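Local coordinates for arginine 3rd transport system periplasmic binding protein (Legionella pneumophila subsp. pneumophila str. Philadelphia 1, PDB 3KZG), which probably binds arginine in the periplasm and delivers it to a membrane transport system for uptake into the cell, at residues I7-K11 with A49-L55; L59-D65 with M196-Q201; V67-I73 with G190-M196. Numbering follows the deposited sequence.

Interaction 1: residues I7-K11 with A49-L55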
loop_
_atom_site.group_PDB
_atom_site.type_symbol
_atom_site.label_atom_id
_atom_site.label_comp_id
_atom_site.label_asym_id
_atom_site.label_seq_id
_atom_site.Cartn_x
_atom_site.Cartn_y
_atom_site.Cartn_z
ATOM N N ILE A 7 30.566 13.035 10.489
ATOM C CA ILE A 7 30.463 11.605 10.238
ATOM C C ILE A 7 31.590 11.068 9.368
ATOM O O ILE A 7 31.879 11.601 8.303
ATOM C CB ILE A 7 29.123 11.240 9.550
ATOM C CG1 ILE A 7 27.940 11.755 10.371
ATOM C CG2 ILE A 7 29.018 9.727 9.391
ATOM C CD1 ILE A 7 27.693 13.230 10.223
ATOM N N GLY A 8 32.220 10.000 9.836
ATOM C CA GLY A 8 33.284 9.386 9.073
ATOM C C GLY A 8 32.688 8.302 8.195
ATOM O O GLY A 8 31.802 7.567 8.632
ATOM N N THR A 9 33.157 8.219 6.953
ATOM C CA THR A 9 32.687 7.213 6.001
ATOM C C THR A 9 33.898 6.799 5.172
ATOM O O THR A 9 34.875 7.542 5.104
ATOM C CB THR A 9 31.593 7.785 5.075
ATOM O OG1 THR A 9 31.067 6.737 4.248
ATOM C CG2 THR A 9 32.160 8.890 4.195
ATOM N N SER A 10 33.856 5.623 4.552
ATOM C CA SER A 10 35.000 5.175 3.764
ATOM C C SER A 10 35.153 5.992 2.489
ATOM O O SER A 10 34.271 6.775 2.130
ATOM C CB SER A 10 34.877 3.690 3.417
ATOM O OG SER A 10 33.825 3.465 2.508
ATOM N N LYS A 11 36.278 5.796 1.808
ATOM C CA LYS A 11 36.568 6.530 0.583
ATOM C C LYS A 11 36.026 5.928 -0.707
ATOM O O LYS A 11 35.739 6.654 -1.651
ATOM C CB LYS A 11 38.082 6.727 0.441
ATOM C CG LYS A 11 38.631 7.860 1.292
ATOM C CD LYS A 11 40.141 7.969 1.176
ATOM C CE LYS A 11 40.649 9.246 1.839
ATOM N NZ LYS A 11 42.138 9.297 1.893
ATOM N N ALA A 49 35.924 11.338 4.982
ATOM C CA ALA A 49 36.312 10.064 4.386
ATOM C C ALA A 49 37.685 9.555 4.809
ATOM O O ALA A 49 38.675 10.282 4.760
ATOM C CB ALA A 49 36.248 10.170 2.868
ATOM N N TYR A 50 37.728 8.292 5.211
ATOM C CA TYR A 50 38.957 7.640 5.635
ATOM C C TYR A 50 39.024 6.338 4.876
ATOM O O TYR A 50 38.034 5.912 4.291
ATOM C CB TYR A 50 38.905 7.287 7.122
ATOM C CG TYR A 50 38.801 8.455 8.063
ATOM C CD1 TYR A 50 39.926 8.942 8.722
ATOM C CD2 TYR A 50 37.572 9.064 8.313
ATOM C CE1 TYR A 50 39.833 10.004 9.610
ATOM C CE2 TYR A 50 37.468 10.128 9.198
ATOM C CZ TYR A 50 38.604 10.592 9.842
ATOM O OH TYR A 50 38.512 11.645 10.717
ATOM N N ILE A 51 40.189 5.707 4.876
ATOM C CA ILE A 51 40.313 4.409 4.249
ATOM C C ILE A 51 39.558 3.541 5.259
ATOM O O ILE A 51 39.774 3.669 6.464
ATOM C CB ILE A 51 41.782 3.970 4.161
ATOM C CG1 ILE A 51 42.527 4.860 3.165
ATOM C CG2 ILE A 51 41.872 2.512 3.741
ATOM C CD1 ILE A 51 43.981 4.488 2.995
ATOM N N PHE A 52 38.672 2.679 4.770
ATOM C CA PHE A 52 37.854 1.823 5.633
ATOM C C PHE A 52 38.464 1.418 6.983
ATOM O O PHE A 52 37.893 1.707 8.040
ATOM C CB PHE A 52 37.434 0.554 4.880
ATOM C CG PHE A 52 36.435 -0.289 5.630
ATOM C CD1 PHE A 52 35.105 0.113 5.735
ATOM C CD2 PHE A 52 36.833 -1.456 6.273
ATOM C CE1 PHE A 52 34.184 -0.632 6.475
ATOM C CE2 PHE A 52 35.925 -2.211 7.019
ATOM C CZ PHE A 52 34.595 -1.796 7.120
ATOM N N ASP A 53 39.611 0.745 6.951
ATOM C CA ASP A 53 40.256 0.284 8.179
ATOM C C ASP A 53 40.612 1.385 9.187
ATOM O O ASP A 53 40.719 1.115 10.382
ATOM C CB ASP A 53 41.516 -0.512 7.842
ATOM C CG ASP A 53 41.939 -1.425 8.973
ATOM O OD1 ASP A 53 43.113 -1.847 8.997
ATOM O OD2 ASP A 53 41.083 -1.726 9.834
ATOM N N ASP A 54 40.800 2.615 8.718
ATOM C CA ASP A 54 41.144 3.705 9.624
ATOM C C ASP A 54 39.934 4.278 10.360
ATOM O O ASP A 54 40.091 5.052 11.307
ATOM C CB ASP A 54 41.854 4.842 8.876
ATOM C CG ASP A 54 43.266 4.472 8.436
ATOM O OD1 ASP A 54 43.894 3.602 9.077
ATOM O OD2 ASP A 54 43.752 5.071 7.454
ATOM N N LEU A 55 38.734 3.898 9.931
ATOM C CA LEU A 55 37.507 4.398 10.545
ATOM C C LEU A 55 37.403 4.065 12.027
ATOM O O LEU A 55 36.938 4.881 12.824
ATOM C CB LEU A 55 36.281 3.844 9.807
ATOM C CG LEU A 55 35.975 4.449 8.433
ATOM C CD1 LEU A 55 34.838 3.681 7.773
ATOM C CD2 LEU A 55 35.614 5.931 8.594
HETATM O O HOH W 1 38.011 2.932 1.641
#
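Segment 7-11 and the start of segment 49-55 run parallel, as neighbouring strands in the sheet of the first lobe of a two-lobed periplasmic binding protein. Strands 4-13 and 44-50 are linked through helix 29-40, a beta-alpha-beta arrangement. Thr9 pairs with Ala49 at a CA-CA distance of 4.9 Å. Tyr50 N donates a hydrogen bond to Thr9 O (3.0 Å), and the same carbonyl oxygen receives a CA-H...O contact from Ala49 CA, also at 3.0 Å. Beyond Tyr50 the chain turns toward helix 55-60, with Asp54 N bonded to Ile51 O (2.7 Å) and Leu55 N to Phe52 O (3.0 Å).

The turn brings Leu55 back over the first strand, where its CD2 lies 3.8 Å from Gly8 C and 3.7 Å from Thr9 N. Gly8 leaves the room this needs: a CB there would sit tightly between Leu55 CD2 and Tyr50 CE2. On the other face Thr9 and Ala49 stand side by side, while Thr9 OG1 bonds to Ile68 O. Lys11 drapes over the end of the pair, its CG 3.7 Å from Ala49 CB and its CD 4.4 Å from Ile51 CG1. Ser10, whose OG is held by Glu17, presents CB to the edge of the Phe52 ring, 4.3 Å from CD1. Phe52 also touches Arg116 and Thr119 of the other lobe, so this end of the contact borders the interlobe cleft. Where the backbones part, a water accepts a hydrogen bond from Phe52 N (3.2 Å) and a weak one from Lys11 N (3.4 Å).

Interaction 2: residues L59-D65 with M196-Q201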
loop_
_atom_site.group_PDB
_atom_site.type_symbol
_atom_site.label_atom_id
_atom_site.label_comp_id
_atom_site.label_asym_id
_atom_site.label_seq_id
_atom_site.Cartn_x
_atom_site.Cartn_y
_atom_site.Cartn_z
ATOM N N LEU A 59 37.134 6.919 15.004
ATOM C CA LEU A 59 35.970 7.054 15.876
ATOM C C LEU A 59 36.410 7.025 17.338
ATOM O O LEU A 59 35.956 7.831 18.150
ATOM C CB LEU A 59 34.968 5.923 15.624
ATOM C CG LEU A 59 33.736 5.919 16.530
ATOM C CD1 LEU A 59 32.974 7.223 16.381
ATOM C CD2 LEU A 59 32.844 4.736 16.176
ATOM N N LYS A 60 37.297 6.094 17.666
ATOM C CA LYS A 60 37.784 5.979 19.032
ATOM C C LYS A 60 38.495 7.247 19.503
ATOM O O LYS A 60 38.455 7.571 20.689
ATOM C CB LYS A 60 38.725 4.782 19.161
ATOM C CG LYS A 60 39.323 4.627 20.544
ATOM C CD LYS A 60 40.057 3.304 20.704
ATOM C CE LYS A 60 39.085 2.132 20.785
ATOM N NZ LYS A 60 38.288 1.937 19.537
ATOM N N ASN A 61 39.134 7.962 18.581
ATOM C CA ASN A 61 39.851 9.191 18.920
ATOM C C ASN A 61 38.949 10.422 18.844
ATOM O O ASN A 61 39.413 11.555 18.989
ATOM C CB ASN A 61 41.060 9.390 17.992
ATOM C CG ASN A 61 42.062 8.244 18.070
ATOM O OD1 ASN A 61 42.341 7.717 19.147
ATOM N ND2 ASN A 61 42.620 7.867 16.925
ATOM N N ARG A 62 37.659 10.195 18.615
ATOM C CA ARG A 62 36.693 11.280 18.527
ATOM C C ARG A 62 36.967 12.257 17.390
ATOM O O ARG A 62 36.589 13.430 17.468
ATOM C CB ARG A 62 36.621 12.040 19.856
ATOM C CG ARG A 62 35.688 11.416 20.900
ATOM C CD ARG A 62 36.112 10.006 21.316
ATOM N NE ARG A 62 35.241 9.494 22.373
ATOM C CZ ARG A 62 35.296 8.260 22.868
ATOM N NH1 ARG A 62 36.182 7.391 22.408
ATOM N NH2 ARG A 62 34.454 7.893 23.824
ATOM N N GLU A 63 37.629 11.778 16.338
ATOM C CA GLU A 63 37.908 12.618 15.175
ATOM C C GLU A 63 36.563 12.864 14.492
ATOM O O GLU A 63 36.372 13.852 13.780
ATOM C CB GLU A 63 38.851 11.900 14.200
ATOM C CG GLU A 63 40.248 11.625 14.742
ATOM C CD GLU A 63 41.146 10.949 13.715
ATOM O OE1 GLU A 63 41.306 11.502 12.606
ATOM O OE2 GLU A 63 41.694 9.870 14.014
ATOM N N VAL A 64 35.637 11.938 14.721
ATOM C CA VAL A 64 34.293 12.012 14.165
ATOM C C VAL A 64 33.289 11.584 15.231
ATOM O O VAL A 64 33.621 10.830 16.144
ATOM C CB VAL A 64 34.139 11.089 12.951
ATOM C CG1 VAL A 64 35.109 11.514 11.860
ATOM C CG2 VAL A 64 34.388 9.651 13.359
ATOM N N ASP A 65 32.057 12.062 15.108
ATOM C CA ASP A 65 31.020 11.724 16.079
ATOM C C ASP A 65 30.396 10.361 15.822
ATOM O O ASP A 65 30.066 9.629 16.756
ATOM C CB ASP A 65 29.931 12.791 16.052
ATOM C CG ASP A 65 30.458 14.152 16.406
ATOM O OD1 ASP A 65 31.057 14.270 17.494
ATOM O OD2 ASP A 65 30.281 15.097 15.608
HETATM N N MSE A 196 27.749 3.291 13.621
HETATM C CA MSE A 196 28.597 2.964 14.762
HETATM C C MSE A 196 29.036 4.175 15.577
HETATM O O MSE A 196 29.207 5.272 15.051
HETATM C CB MSE A 196 29.815 2.203 14.249
HETATM C CG MSE A 196 30.612 1.441 15.282
HETATM SE SE MSE A 196 31.960 0.402 14.365
HETATM C CE MSE A 196 33.097 1.889 13.783
ATOM N N ALA A 197 29.206 3.970 16.877
ATOM C CA ALA A 197 29.620 5.055 17.749
ATOM C C ALA A 197 30.345 4.509 18.966
ATOM O O ALA A 197 30.397 3.294 19.174
ATOM C CB ALA A 197 28.403 5.867 18.177
ATOM N N ASN A 198 30.928 5.406 19.757
ATOM C CA ASN A 198 31.631 4.999 20.966
ATOM C C ASN A 198 30.569 4.693 22.028
ATOM O O ASN A 198 29.493 5.286 22.024
ATOM C CB ASN A 198 32.574 6.117 21.433
ATOM C CG ASN A 198 33.759 6.310 20.494
ATOM O OD1 ASN A 198 33.968 7.395 19.947
ATOM N ND2 ASN A 198 34.536 5.251 20.302
ATOM N N PRO A 199 30.854 3.755 22.943
ATOM C CA PRO A 199 29.911 3.373 24.000
ATOM C C PRO A 199 29.238 4.504 24.778
ATOM O O PRO A 199 28.074 4.379 25.176
ATOM C CB PRO A 199 30.754 2.474 24.900
ATOM C CG PRO A 199 31.664 1.805 23.924
ATOM C CD PRO A 199 32.096 2.970 23.050
ATOM N N ASP A 200 29.952 5.602 25.000
ATOM C CA ASP A 200 29.379 6.707 25.758
ATOM C C ASP A 200 28.453 7.615 24.961
ATOM O O ASP A 200 28.005 8.643 25.466
ATOM C CB ASP A 200 30.485 7.555 26.398
ATOM C CG ASP A 200 31.458 8.118 25.383
ATOM O OD1 ASP A 200 31.075 8.300 24.209
ATOM O OD2 ASP A 200 32.611 8.400 25.769
ATOM N N GLN A 201 28.152 7.238 23.724
ATOM C CA GLN A 201 27.282 8.058 22.894
ATOM C C GLN A 201 25.888 7.442 22.772
ATOM O O GLN A 201 25.178 7.682 21.796
ATOM C CB GLN A 201 27.897 8.237 21.503
ATOM C CG GLN A 201 29.320 8.807 21.512
ATOM C CD GLN A 201 29.818 9.142 20.119
ATOM O OE1 GLN A 201 29.370 10.114 19.504
ATOM N NE2 GLN A 201 30.732 8.326 19.606
HETATM O O HOH W 2 32.437 9.844 22.242
#
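A Schellman motif closes helix 55-60, and this helix end packs against the short strand 196-197 and the turn that leads into helix 202-217, within the first lobe of the binding-protein fold. Arg62, with positive phi, is the C-prime residue: its N bonds to Leu59 O (3.0 Å), and Glu63 N reaches back to Ala58 O. Toward the interior, apolar side chains meet: Leu59 points at the strand, and its CD2 lies 3.6 Å from Ala197 CA and 3.7 Å from the CE of selenomethionine Met196; Phe81 packs against both side chains. Nearer the surface, the Arg62 side chain folds back so that NH1 bonds to Lys60 O (2.9 Å), while one guanidinium face lies over Asn198, with NH1 3.3 Å from Asn198 CG. The end of Arg62 forms a salt bridge to Asp200, NH2 to OD2 at 2.7 Å, although the hydrogen bond in it is weak. A water donates to Asp200 OD1 (2.8 Å) and accepts a weak bond from Arg62 NE (2.8 Å).

Interaction 3: residues V67-I73 with G190-M196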
loop_
_atom_site.group_PDB
_atom_site.type_symbol
_atom_site.label_atom_id
_atom_site.label_comp_id
_atom_site.label_asym_id
_atom_site.label_seq_id
_atom_site.Cartn_x
_atom_site.Cartn_y
_atom_site.Cartn_z
ATOM N N VAL A 67 30.046 6.952 12.606
ATOM C CA VAL A 67 30.602 6.299 11.431
ATOM C C VAL A 67 29.511 5.502 10.725
ATOM O O VAL A 67 28.723 4.802 11.364
ATOM C CB VAL A 67 31.753 5.335 11.791
ATOM C CG1 VAL A 67 32.053 4.421 10.614
ATOM C CG2 VAL A 67 32.997 6.131 12.156
ATOM N N ILE A 68 29.464 5.646 9.405
ATOM C CA ILE A 68 28.519 4.926 8.565
ATOM C C ILE A 68 29.265 4.574 7.282
ATOM O O ILE A 68 29.616 5.444 6.488
ATOM C CB ILE A 68 27.259 5.769 8.242
ATOM C CG1 ILE A 68 26.282 4.934 7.408
ATOM C CG2 ILE A 68 27.641 7.066 7.528
ATOM C CD1 ILE A 68 24.934 5.589 7.190
ATOM N N ALA A 69 29.536 3.288 7.116
ATOM C CA ALA A 69 30.248 2.790 5.954
ATOM C C ALA A 69 29.978 1.301 5.889
ATOM O O ALA A 69 30.846 0.492 6.225
ATOM C CB ALA A 69 31.735 3.050 6.113
ATOM N N SER A 70 28.767 0.949 5.464
ATOM C CA SER A 70 28.348 -0.445 5.378
ATOM C C SER A 70 28.995 -1.226 6.521
ATOM O O SER A 70 29.589 -2.276 6.315
ATOM C CB SER A 70 28.733 -1.048 4.012
ATOM O OG SER A 70 30.135 -1.083 3.806
HETATM N N MSE A 71 28.868 -0.697 7.736
HETATM C CA MSE A 71 29.448 -1.334 8.911
HETATM C C MSE A 71 28.587 -2.449 9.478
HETATM O O MSE A 71 27.515 -2.198 10.026
HETATM C CB MSE A 71 29.685 -0.301 10.005
HETATM C CG MSE A 71 30.592 -0.824 11.104
HETATM SE SE MSE A 71 32.331 -1.263 10.358
HETATM C CE MSE A 71 32.874 0.550 9.945
ATOM N N ILE A 72 29.073 -3.678 9.374
ATOM C CA ILE A 72 28.329 -4.828 9.864
ATOM C C ILE A 72 28.420 -5.038 11.370
ATOM O O ILE A 72 29.513 -5.127 11.937
ATOM C CB ILE A 72 28.791 -6.123 9.173
ATOM C CG1 ILE A 72 28.670 -5.972 7.653
ATOM C CG2 ILE A 72 27.942 -7.302 9.663
ATOM C CD1 ILE A 72 29.232 -7.134 6.878
ATOM N N ILE A 73 27.258 -5.129 12.008
ATOM C CA ILE A 73 27.196 -5.366 13.441
ATOM C C ILE A 73 27.700 -6.773 13.721
ATOM O O ILE A 73 27.118 -7.753 13.246
ATOM C CB ILE A 73 25.748 -5.291 13.978
ATOM C CG1 ILE A 73 25.151 -3.916 13.716
ATOM C CG2 ILE A 73 25.732 -5.595 15.478
ATOM C CD1 ILE A 73 23.743 -3.784 14.238
ATOM N N GLY A 190 26.850 -11.310 9.826
ATOM C CA GLY A 190 26.641 -10.245 10.786
ATOM C C GLY A 190 25.168 -9.988 11.041
ATOM O O GLY A 190 24.308 -10.746 10.596
ATOM N N GLU A 191 24.873 -8.902 11.745
ATOM C CA GLU A 191 23.494 -8.576 12.077
ATOM C C GLU A 191 22.979 -7.295 11.429
ATOM O O GLU A 191 22.135 -6.601 12.000
ATOM C CB GLU A 191 23.348 -8.495 13.602
ATOM C CG GLU A 191 23.859 -9.736 14.318
ATOM C CD GLU A 191 23.642 -9.693 15.823
ATOM O OE1 GLU A 191 22.483 -9.525 16.256
ATOM O OE2 GLU A 191 24.633 -9.836 16.572
ATOM N N GLY A 192 23.487 -6.987 10.237
ATOM C CA GLY A 192 23.036 -5.804 9.524
ATOM C C GLY A 192 23.997 -4.632 9.505
ATOM O O GLY A 192 24.874 -4.538 10.354
ATOM N N TYR A 193 23.834 -3.745 8.524
ATOM C CA TYR A 193 24.673 -2.558 8.413
ATOM C C TYR A 193 24.084 -1.542 9.370
ATOM O O TYR A 193 22.867 -1.356 9.428
ATOM C CB TYR A 193 24.676 -1.999 6.981
ATOM C CG TYR A 193 25.250 -2.942 5.938
ATOM C CD1 TYR A 193 26.518 -3.497 6.097
ATOM C CD2 TYR A 193 24.517 -3.285 4.796
ATOM C CE1 TYR A 193 27.045 -4.377 5.149
ATOM C CE2 TYR A 193 25.037 -4.161 3.839
ATOM C CZ TYR A 193 26.301 -4.705 4.026
ATOM O OH TYR A 193 26.817 -5.582 3.098
ATOM N N SER A 194 24.950 -0.877 10.125
ATOM C CA SER A 194 24.483 0.081 11.113
ATOM C C SER A 194 25.421 1.261 11.334
ATOM O O SER A 194 26.568 1.256 10.888
ATOM C CB SER A 194 24.255 -0.652 12.439
ATOM O OG SER A 194 24.261 0.244 13.533
ATOM N N ILE A 195 24.912 2.274 12.022
ATOM C CA ILE A 195 25.685 3.465 12.345
ATOM C C ILE A 195 26.428 3.138 13.643
ATOM O O ILE A 195 25.816 2.743 14.636
ATOM C CB ILE A 195 24.744 4.673 12.513
ATOM C CG1 ILE A 195 24.046 4.948 11.172
ATOM C CG2 ILE A 195 25.516 5.907 12.961
ATOM C CD1 ILE A 195 23.037 6.061 11.222
HETATM N N MSE A 196 27.749 3.291 13.621
HETATM C CA MSE A 196 28.597 2.964 14.762
HETATM C C MSE A 196 29.036 4.175 15.577
HETATM O O MSE A 196 29.207 5.272 15.051
HETATM C CB MSE A 196 29.815 2.203 14.249
HETATM C CG MSE A 196 30.612 1.441 15.282
HETATM SE SE MSE A 196 31.960 0.402 14.365
HETATM C CE MSE A 196 33.097 1.889 13.783
HETATM O O HOH W 3 27.442 1.526 8.127
#
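Two irregular segments run antiparallel here, and they meet where the chain, leaving strand 180-188 of the second lobe, returns to the first: the hinge side of a two-lobed binding protein. Backbone pairing occurs in two separate patches. Val67 and Met196 form a hydrogen-bonded pair (Val67 N to Met196 O 3.1 Å, Met196 N to Val67 O 2.9 Å). Farther along, Ser194 N bonds to Met71 O (2.9 Å), Ile73 N to Gly192 O (3.0 Å) and Glu191 N to Ile73 O (2.9 Å).

Between the patches the backbones bow apart, and a water fills the hollow, accepting from Ala69 N (2.9 Å) and Met71 N (2.7 Å) and donating to Ser194 O (2.9 Å). The selenomethionines Met71 and Met196 lie together, CG of the former 3.7 Å from SE of the latter, with Phe56 and Phe83 packed around them. The Tyr193 ring leans against the first segment: Ser70 CB sits over its face in a CH-pi contact, 4.2 Å from the ring centroid, and Ile72 CG1 comes within 3.4 Å of Tyr193 CE1. Ile72 CG2 presses into the dip left by Gly190, 3.4 Å from its CA, where a CB would clash. Ile73 CG1 nestles against Ser194 CB (3.6 Å).

Gly190 is called for by the press of Ile72 CG2, and Gly192 by its own backbone angles. The five direct hydrogen bonds between the segments all run backbone to backbone, while the side chains that meet across them are largely apolar; the pairing itself therefore does not rest on side-chain polar groups.

Overall arrangement
The three contacts lie in the first lobe, with centres about 13 to 14 Å apart. Residues 67-73 continue from strand 66-67, which flanks strand 4-13, so interactions 1 and 3 meet directly: Gly8 O lies 3.1 Å from Ile68 N and Thr9 OG1 3.0 Å from Ile68 O. Interaction 2 shares Met196 with interaction 3, which is nested inside the loop it closes; Leu59 CB is 4.0 Å from Val67 CG2. Tyr50 OH, 3.4 Å from Glu63 OE1, joins interactions 1 and 2. Toward the interlobe cleft, probably the ligand site as in related proteins, Phe52 CE1 lies 3.5 Å from Ala69 O, and Ser70 OG bonds weakly with Asp158 OD2 of the second lobe.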